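Long-range contacts in 11S globulin seed storage protein (Amaranthus hypochondriacus, PDB 3QAC), which probably serves as a seed storage protein, a nutrient reservoir of the two-cupin 11S globulin family: residues Q43-A48 with L377-Q382; A344-Y349 with W397-T402. All coordinates share one frame; numbering follows the deposited sequence.

Contact 1. Residues Q43-A48 with L377-Q382; sequences QEFRCA and LVVVPQ
Glu44 lays its aliphatic stem onto Val379 while its carboxylate turns away from that side chain to a water. Glu44 CG sits between its backbone N and carbonyl carbon (chi1 58°) and rests 3.6 Å from Val379 CB, and a bend at chi2 carries the acid onward. There Glu44 OE2 accepts a hydrogen bond from a water, 2.9 Å away, which in turn accepts one from Val379 N; Thr20 N also donates to OE2, so this buried oxygen is gripped twice. Phe45 follows, its ring oblique to two side chains: CZ of Phe45 meets Leu377 CD1 tip to tip at 3.6 Å, and CE2 packs at 3.7 Å on Val379 CG2. Cys47 lends a looser touch, SG to Pro381 CB at 4.4 Å, and is tied through its disulfide to Cys14. Ala48 closes the row with CB 3.9 Å from Val379 CG1. Val379 is the side chain on which Glu44, Phe45 and Ala48 converge. The short helix runs at 49° to strand 377-380, so the N-terminal cupin covers the Leu377 and Val379 face of a C-terminal cupin sheet at its edge strand. Strand 346-351 is the sheet neighbour, and Val52 of strand 51-57 packs on Phe45 and Leu377.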
ATOM      1  N   GLN A  43       0.081   6.148 -22.138  1.00 37.19           N
ATOM      2  CA  GLN A  43       1.062   5.422 -21.366  1.00 36.95           C
ATOM      3  C   GLN A  43       1.420   6.138 -20.064  1.00 38.06           C
ATOM      4  O   GLN A  43       1.536   5.506 -19.016  1.00 35.80           O
ATOM      5  CB  GLN A  43       2.332   5.213 -22.179  1.00 34.92           C
ATOM      6  CG  GLN A  43       3.356   4.402 -21.443  1.00 34.37           C
ATOM      7  CD  GLN A  43       4.561   4.095 -22.277  1.00 43.52           C
ATOM      8  OE1 GLN A  43       4.526   4.198 -23.509  1.00 55.13           O
ATOM      9  NE2 GLN A  43       5.648   3.709 -21.619  1.00 38.90           N
ATOM     10  N   GLU A  44       1.633   7.445 -20.134  1.00 33.29           N
ATOM     11  CA  GLU A  44       2.096   8.145 -18.951  1.00 37.21           C
ATOM     12  C   GLU A  44       0.992   8.238 -17.896  1.00 36.05           C
ATOM     13  O   GLU A  44       1.299   8.356 -16.720  1.00 34.90           O
ATOM     14  CB  GLU A  44       2.719   9.514 -19.273  1.00 29.91           C
ATOM     15  CG  GLU A  44       1.819  10.489 -20.015  1.00 36.25           C
ATOM     16  CD  GLU A  44       1.939  10.353 -21.541  1.00 41.43           C
ATOM     17  OE1 GLU A  44       1.773   9.219 -22.064  1.00 40.23           O
ATOM     18  OE2 GLU A  44       2.207  11.380 -22.212  1.00 40.12           O
ATOM     19  N   PHE A  45      -0.278   8.170 -18.307  1.00 33.20           N
ATOM     20  CA  PHE A  45      -1.362   8.076 -17.331  1.00 34.52           C
ATOM     21  C   PHE A  45      -1.378   6.706 -16.678  1.00 39.27           C
ATOM     22  O   PHE A  45      -1.666   6.574 -15.488  1.00 36.45           O
ATOM     23  CB  PHE A  45      -2.731   8.360 -17.937  1.00 33.48           C
ATOM     24  CG  PHE A  45      -3.009   9.813 -18.130  1.00 34.25           C
ATOM     25  CD1 PHE A  45      -3.523  10.277 -19.323  1.00 38.02           C
ATOM     26  CD2 PHE A  45      -2.743  10.719 -17.127  1.00 35.57           C
ATOM     27  CE1 PHE A  45      -3.783  11.615 -19.521  1.00 39.79           C
ATOM     28  CE2 PHE A  45      -3.002  12.070 -17.317  1.00 42.75           C
ATOM     29  CZ  PHE A  45      -3.518  12.519 -18.536  1.00 32.35           C
ATOM     30  N   ARG A  46      -1.076   5.684 -17.468  1.00 33.87           N
ATOM     31  CA  ARG A  46      -1.052   4.335 -16.940  1.00 38.11           C
ATOM     32  C   ARG A  46       0.089   4.246 -15.930  1.00 35.80           C
ATOM     33  O   ARG A  46      -0.061   3.680 -14.854  1.00 35.54           O
ATOM     34  CB  ARG A  46      -0.898   3.302 -18.077  1.00 37.02           C
ATOM     35  CG  ARG A  46      -2.133   3.213 -18.975  1.00 42.58           C
ATOM     36  CD  ARG A  46      -2.162   1.938 -19.827  1.00 46.98           C
ATOM     37  NE  ARG A  46      -1.339   2.078 -21.028  1.00 51.99           N
ATOM     38  CZ  ARG A  46      -0.190   1.436 -21.216  1.00 56.99           C
ATOM     39  NH1 ARG A  46       0.251   0.598 -20.272  1.00 50.08           N
ATOM     40  NH2 ARG A  46       0.513   1.626 -22.340  1.00 48.44           N
ATOM     41  N   CYS A  47       1.229   4.819 -16.292  1.00 32.81           N
ATOM     42  CA  CYS A  47       2.376   4.871 -15.415  1.00 32.48           C
ATOM     43  C   CYS A  47       2.034   5.592 -14.096  1.00 35.53           C
ATOM     44  O   CYS A  47       2.402   5.127 -13.022  1.00 38.62           O
ATOM     45  CB  CYS A  47       3.529   5.591 -16.115  1.00 31.51           C
ATOM     46  SG  CYS A  47       4.937   5.933 -15.029  1.00 35.96           S
ATOM     47  N   ALA A  48       1.334   6.725 -14.194  1.00 36.39           N
ATOM     48  CA  ALA A  48       1.015   7.553 -13.036  1.00 36.11           C
ATOM     49  C   ALA A  48      -0.153   6.967 -12.259  1.00 34.95           C
ATOM     50  O   ALA A  48      -0.277   7.169 -11.058  1.00 33.69           O
ATOM     51  CB  ALA A  48       0.707   8.975 -13.467  1.00 32.09           C
ATOM     52  N   LEU A 377      -1.759  19.350 -20.212  1.00 32.53           N
ATOM     53  CA  LEU A 377      -1.008  18.852 -19.086  1.00 35.43           C
ATOM     54  C   LEU A 377       0.045  17.920 -19.596  1.00 35.20           C
ATOM     55  O   LEU A 377      -0.104  17.329 -20.657  1.00 37.81           O
ATOM     56  CB  LEU A 377      -1.924  18.135 -18.094  1.00 36.25           C
ATOM     57  CG  LEU A 377      -2.659  16.890 -18.620  1.00 35.00           C
ATOM     58  CD1 LEU A 377      -1.720  15.690 -18.639  1.00 29.53           C
ATOM     59  CD2 LEU A 377      -3.890  16.595 -17.760  1.00 31.37           C
ATOM     60  N   VAL A 378       1.125  17.787 -18.848  1.00 34.60           N
ATOM     61  CA  VAL A 378       2.052  16.711 -19.110  1.00 31.12           C
ATOM     62  C   VAL A 378       2.226  15.926 -17.828  1.00 34.84           C
ATOM     63  O   VAL A 378       2.147  16.483 -16.725  1.00 33.70           O
ATOM     64  CB  VAL A 378       3.406  17.225 -19.610  1.00 36.07           C
ATOM     65  CG1 VAL A 378       4.011  18.240 -18.612  1.00 33.86           C
ATOM     66  CG2 VAL A 378       4.353  16.052 -19.875  1.00 32.66           C
ATOM     67  N   VAL A 379       2.461  14.632 -17.973  1.00 30.81           N
ATOM     68  CA  VAL A 379       2.717  13.801 -16.828  1.00 31.03           C
ATOM     69  C   VAL A 379       4.206  13.696 -16.653  1.00 35.73           C
ATOM     70  O   VAL A 379       4.918  13.186 -17.531  1.00 42.07           O
ATOM     71  CB  VAL A 379       2.157  12.387 -17.009  1.00 31.85           C
ATOM     72  CG1 VAL A 379       2.493  11.514 -15.790  1.00 36.72           C
ATOM     73  CG2 VAL A 379       0.674  12.439 -17.236  1.00 33.89           C
ATOM     74  N   VAL A 380       4.681  14.192 -15.525  1.00 30.95           N
ATOM     75  CA  VAL A 380       6.063  14.013 -15.134  1.00 34.79           C
ATOM     76  C   VAL A 380       6.162  12.835 -14.185  1.00 36.03           C
ATOM     77  O   VAL A 380       5.683  12.904 -13.063  1.00 35.82           O
ATOM     78  CB  VAL A 380       6.615  15.235 -14.394  1.00 38.99           C
ATOM     79  CG1 VAL A 380       8.133  15.119 -14.298  1.00 34.57           C
ATOM     80  CG2 VAL A 380       6.184  16.553 -15.093  1.00 35.54           C
ATOM     81  N   PRO A 381       6.763  11.732 -14.641  1.00 34.19           N
ATOM     82  CA  PRO A 381       6.916  10.576 -13.752  1.00 30.01           C
ATOM     83  C   PRO A 381       7.893  10.846 -12.612  1.00 30.51           C
ATOM     84  O   PRO A 381       8.881  11.595 -12.756  1.00 28.08           O
ATOM     85  CB  PRO A 381       7.467   9.481 -14.683  1.00 32.70           C
ATOM     86  CG  PRO A 381       7.123   9.962 -16.104  1.00 32.82           C
ATOM     87  CD  PRO A 381       7.236  11.466 -16.006  1.00 31.56           C
ATOM     88  N   GLN A 382       7.596  10.235 -11.468  1.00 34.04           N
ATOM     89  CA  GLN A 382       8.468  10.289 -10.308  1.00 28.10           C
ATOM     90  C   GLN A 382       9.902  10.174 -10.745  1.00 29.86           C
ATOM     91  O   GLN A 382      10.248   9.273 -11.511  1.00 33.19           O
ATOM     92  CB  GLN A 382       8.168   9.147  -9.329  1.00 32.79           C
ATOM     93  CG  GLN A 382       9.185   9.068  -8.176  1.00 33.04           C
ATOM     94  CD  GLN A 382       9.037   7.821  -7.312  1.00 35.40           C
ATOM     95  OE1 GLN A 382       9.556   7.777  -6.193  1.00 33.24           O
ATOM     96  NE2 GLN A 382       8.331   6.808  -7.821  1.00 28.18           N
TER
HETATM   97  O   HOH W   1       2.244  13.856 -20.726  1.00 35.53           O

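Contact 2. Residues A344-Y349 with W397-T402; sequences AHNIMY and WVSFKT
Ile347 with Phe400 and Tyr349 with Val398 form antiparallel hydrogen-bonded pairs, the two strands running 159° apart in direction, and Thr402 N to His345 O (3.1 Å) continues the pattern beyond them. Within the first pair, Ile347 N to Phe400 O is 2.8 Å and Phe400 N to Ile347 O 3.0 Å. On the face carrying Met348 and Ser399, the Met348 sulfur lies over the indole of Trp397, SD 4.2 Å from the centroid of the five-membered ring, a Met-aromatic contact. Met348 CG stands anti to its backbone N (chi1 167°), which brings CG alongside Trp397 CB at 3.8 Å. On the other face Phe400 offers its ring edge to Tyr349 CB, with CE1 4.2 Å away, while Val398 CG1 covers part of one ring face. Tyr349 itself extends away, its OH bonded to Glu77 and Arg54. At the far end Thr402 OG1 accepts a hydrogen bond from His345 N at 2.9 Å and also hydrogen-bonds the side-chain NE2 of Gln172 of the second subunit, whose backbone O is the partner of His345 NE2. A valine in place of Thr402 would probably leave His345 N and the Gln172 side-chain amide of that subunit without this shared partner. Strand 394-401 lies between strands 324-330 and 346-351, the latter flanked in turn by 377-380, while Val161 and Leu163 of strand 158-164 pack against the face carrying Ile347 and Phe400.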
ATOM      1  N   ALA A 344       6.986  11.267  -6.082  1.00 30.87           N
ATOM      2  CA  ALA A 344       5.648  11.353  -6.638  1.00 31.11           C
ATOM      3  C   ALA A 344       5.660  11.651  -8.144  1.00 32.95           C
ATOM      4  O   ALA A 344       6.579  12.317  -8.656  1.00 31.34           O
ATOM      5  CB  ALA A 344       4.856  12.434  -5.897  1.00 33.08           C
ATOM      6  N   HIS A 345       4.644  11.143  -8.840  1.00 29.12           N
ATOM      7  CA  HIS A 345       4.380  11.557 -10.213  1.00 31.57           C
ATOM      8  C   HIS A 345       3.786  12.934 -10.128  1.00 33.69           C
ATOM      9  O   HIS A 345       3.056  13.264  -9.206  1.00 32.68           O
ATOM     10  CB  HIS A 345       3.366  10.642 -10.928  1.00 28.25           C
ATOM     11  CG  HIS A 345       3.837   9.236 -11.086  1.00 33.04           C
ATOM     12  ND1 HIS A 345       4.784   8.871 -12.022  1.00 34.03           N
ATOM     13  CD2 HIS A 345       3.513   8.106 -10.418  1.00 35.08           C
ATOM     14  CE1 HIS A 345       5.027   7.578 -11.916  1.00 33.67           C
ATOM     15  NE2 HIS A 345       4.265   7.089 -10.956  1.00 36.08           N
ATOM     16  N   ASN A 346       4.061  13.728 -11.137  1.00 37.43           N
ATOM     17  CA  ASN A 346       3.560  15.066 -11.144  1.00 36.81           C
ATOM     18  C   ASN A 346       2.699  15.292 -12.374  1.00 38.07           C
ATOM     19  O   ASN A 346       3.201  15.282 -13.505  1.00 38.51           O
ATOM     20  CB  ASN A 346       4.751  15.997 -11.153  1.00 39.60           C
ATOM     21  CG  ASN A 346       4.368  17.367 -10.819  1.00 43.60           C
ATOM     22  OD1 ASN A 346       3.336  17.836 -11.277  1.00 43.06           O
ATOM     23  ND2 ASN A 346       5.174  18.034  -9.992  1.00 51.80           N
ATOM     24  N   ILE A 347       1.405  15.466 -12.176  1.00 32.23           N
ATOM     25  CA  ILE A 347       0.553  15.760 -13.307  1.00 34.74           C
ATOM     26  C   ILE A 347       0.474  17.259 -13.367  1.00 37.73           C
ATOM     27  O   ILE A 347      -0.303  17.878 -12.651  1.00 38.82           O
ATOM     28  CB  ILE A 347      -0.853  15.125 -13.224  1.00 34.31           C
ATOM     29  CG1 ILE A 347      -0.762  13.607 -13.335  1.00 36.50           C
ATOM     30  CG2 ILE A 347      -1.723  15.607 -14.373  1.00 36.17           C
ATOM     31  CD1 ILE A 347       0.014  12.933 -12.175  1.00 37.63           C
ATOM     32  N   MET A 348       1.331  17.839 -14.194  1.00 34.55           N
ATOM     33  CA  MET A 348       1.359  19.277 -14.343  1.00 37.53           C
ATOM     34  C   MET A 348       0.420  19.780 -15.425  1.00 35.97           C
ATOM     35  O   MET A 348       0.648  19.591 -16.617  1.00 39.18           O
ATOM     36  CB  MET A 348       2.751  19.776 -14.659  1.00 37.86           C
ATOM     37  CG  MET A 348       2.662  21.210 -15.112  1.00 44.32           C
ATOM     38  SD  MET A 348       4.252  21.914 -15.362  1.00 46.93           S
ATOM     39  CE  MET A 348       4.884  20.781 -16.578  1.00 40.17           C
ATOM     40  N   TYR A 349      -0.625  20.439 -14.975  1.00 35.90           N
ATOM     41  CA  TYR A 349      -1.627  21.050 -15.814  1.00 31.98           C
ATOM     42  C   TYR A 349      -1.323  22.524 -16.002  1.00 40.67           C
ATOM     43  O   TYR A 349      -1.105  23.256 -15.016  1.00 40.34           O
ATOM     44  CB  TYR A 349      -2.927  20.960 -15.064  1.00 33.12           C
ATOM     45  CG  TYR A 349      -4.092  21.601 -15.745  1.00 37.65           C
ATOM     46  CD1 TYR A 349      -4.729  20.969 -16.812  1.00 33.61           C
ATOM     47  CD2 TYR A 349      -4.594  22.812 -15.301  1.00 32.79           C
ATOM     48  CE1 TYR A 349      -5.813  21.536 -17.421  1.00 35.79           C
ATOM     49  CE2 TYR A 349      -5.689  23.389 -15.914  1.00 38.68           C
ATOM     50  CZ  TYR A 349      -6.291  22.739 -16.978  1.00 36.39           C
ATOM     51  OH  TYR A 349      -7.385  23.288 -17.599  1.00 40.40           O
ATOM     52  N   TRP A 397       0.883  26.918 -13.589  1.00 42.29           N
ATOM     53  CA  TRP A 397       0.470  25.538 -13.633  1.00 39.25           C
ATOM     54  C   TRP A 397       0.006  25.065 -12.268  1.00 39.06           C
ATOM     55  O   TRP A 397       0.420  25.591 -11.243  1.00 38.23           O
ATOM     56  CB  TRP A 397       1.661  24.698 -14.054  1.00 39.68           C
ATOM     57  CG  TRP A 397       2.715  24.562 -12.983  1.00 38.84           C
ATOM     58  CD1 TRP A 397       2.841  23.544 -12.086  1.00 35.68           C
ATOM     59  CD2 TRP A 397       3.803  25.458 -12.720  1.00 39.92           C
ATOM     60  NE1 TRP A 397       3.937  23.742 -11.287  1.00 35.93           N
ATOM     61  CE2 TRP A 397       4.547  24.911 -11.657  1.00 39.28           C
ATOM     62  CE3 TRP A 397       4.225  26.668 -13.285  1.00 41.33           C
ATOM     63  CZ2 TRP A 397       5.677  25.537 -11.137  1.00 44.52           C
ATOM     64  CZ3 TRP A 397       5.352  27.284 -12.775  1.00 40.44           C
ATOM     65  CH2 TRP A 397       6.063  26.722 -11.711  1.00 45.56           C
ATOM     66  N   VAL A 398      -0.875  24.081 -12.269  1.00 39.19           N
ATOM     67  CA  VAL A 398      -1.120  23.315 -11.075  1.00 36.50           C
ATOM     68  C   VAL A 398      -0.537  21.916 -11.269  1.00 38.87           C
ATOM     69  O   VAL A 398      -0.693  21.298 -12.330  1.00 36.92           O
ATOM     70  CB  VAL A 398      -2.604  23.263 -10.705  1.00 41.44           C
ATOM     71  CG1 VAL A 398      -2.824  22.282  -9.563  1.00 38.37           C
ATOM     72  CG2 VAL A 398      -3.105  24.649 -10.313  1.00 34.23           C
ATOM     73  N   SER A 399       0.169  21.455 -10.245  1.00 32.97           N
ATOM     74  CA  SER A 399       0.742  20.127 -10.217  1.00 37.74           C
ATOM     75  C   SER A 399      -0.020  19.261  -9.223  1.00 36.29           C
ATOM     76  O   SER A 399      -0.054  19.547  -8.024  1.00 34.54           O
ATOM     77  CB  SER A 399       2.214  20.196  -9.818  1.00 39.52           C
ATOM     78  OG  SER A 399       3.004  20.737 -10.855  1.00 39.53           O
ATOM     79  N   PHE A 400      -0.643  18.202  -9.724  1.00 35.59           N
ATOM     80  CA  PHE A 400      -1.284  17.239  -8.844  1.00 32.12           C
ATOM     81  C   PHE A 400      -0.212  16.192  -8.594  1.00 34.70           C
ATOM     82  O   PHE A 400       0.478  15.778  -9.519  1.00 37.44           O
ATOM     83  CB  PHE A 400      -2.529  16.669  -9.516  1.00 38.27           C
ATOM     84  CG  PHE A 400      -3.538  17.722  -9.914  1.00 35.38           C
ATOM     85  CD1 PHE A 400      -3.455  18.356 -11.147  1.00 38.24           C
ATOM     86  CD2 PHE A 400      -4.559  18.097  -9.038  1.00 35.96           C
ATOM     87  CE1 PHE A 400      -4.378  19.328 -11.496  1.00 36.81           C
ATOM     88  CE2 PHE A 400      -5.483  19.059  -9.387  1.00 31.43           C
ATOM     89  CZ  PHE A 400      -5.398  19.674 -10.604  1.00 33.63           C
ATOM     90  N   LYS A 401       0.003  15.822  -7.343  1.00 36.33           N
ATOM     91  CA  LYS A 401       1.116  14.941  -7.030  1.00 34.91           C
ATOM     92  C   LYS A 401       0.615  13.664  -6.391  1.00 37.64           C
ATOM     93  O   LYS A 401      -0.176  13.697  -5.440  1.00 34.47           O
ATOM     94  CB  LYS A 401       2.114  15.633  -6.113  1.00 37.29           C
ATOM     95  CG  LYS A 401       2.995  16.661  -6.817  1.00 42.24           C
ATOM     96  CD  LYS A 401       3.420  17.787  -5.881  1.00 42.47           C
ATOM     97  CE  LYS A 401       4.728  18.455  -6.335  1.00 57.02           C
ATOM     98  NZ  LYS A 401       4.570  19.527  -7.359  1.00 52.06           N
ATOM     99  N   THR A 402       1.089  12.541  -6.916  1.00 30.41           N
ATOM    100  CA  THR A 402       0.566  11.236  -6.531  1.00 30.41           C
ATOM    101  C   THR A 402       1.153  10.698  -5.236  1.00 32.32           C
ATOM    102  O   THR A 402       1.295   9.496  -5.096  1.00 32.87           O
ATOM    103  CB  THR A 402       0.828  10.191  -7.617  1.00 30.77           C
ATOM    104  OG1 THR A 402       2.236  10.008  -7.748  1.00 28.09           O
ATOM    105  CG2 THR A 402       0.262  10.656  -8.955  1.00 32.49           C
TER

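Contacts 1 and 2 illustrate how one sheet is joined strand to strand within itself and covered from another cupin: their centres are about 9 Å apart, and strand 346-351 of contact 2 is the sheet neighbour of strand 377-380 of contact 1. Two probable backbone hydrogen bonds join them, Asn346 N with Val380 O at 2.6 Å and Val378 N with Met348 O at 2.9 Å. Beyond these, His345 ND1 packs 3.2 Å from Pro381 CA. Strand 394-401 continues the sheet beyond 346-351, while helix 43-48 of the N-terminal cupin lies on the face of strand 377-380. Both contacts also touch the second subunit, where Leu173 packs on Pro381 and on His345.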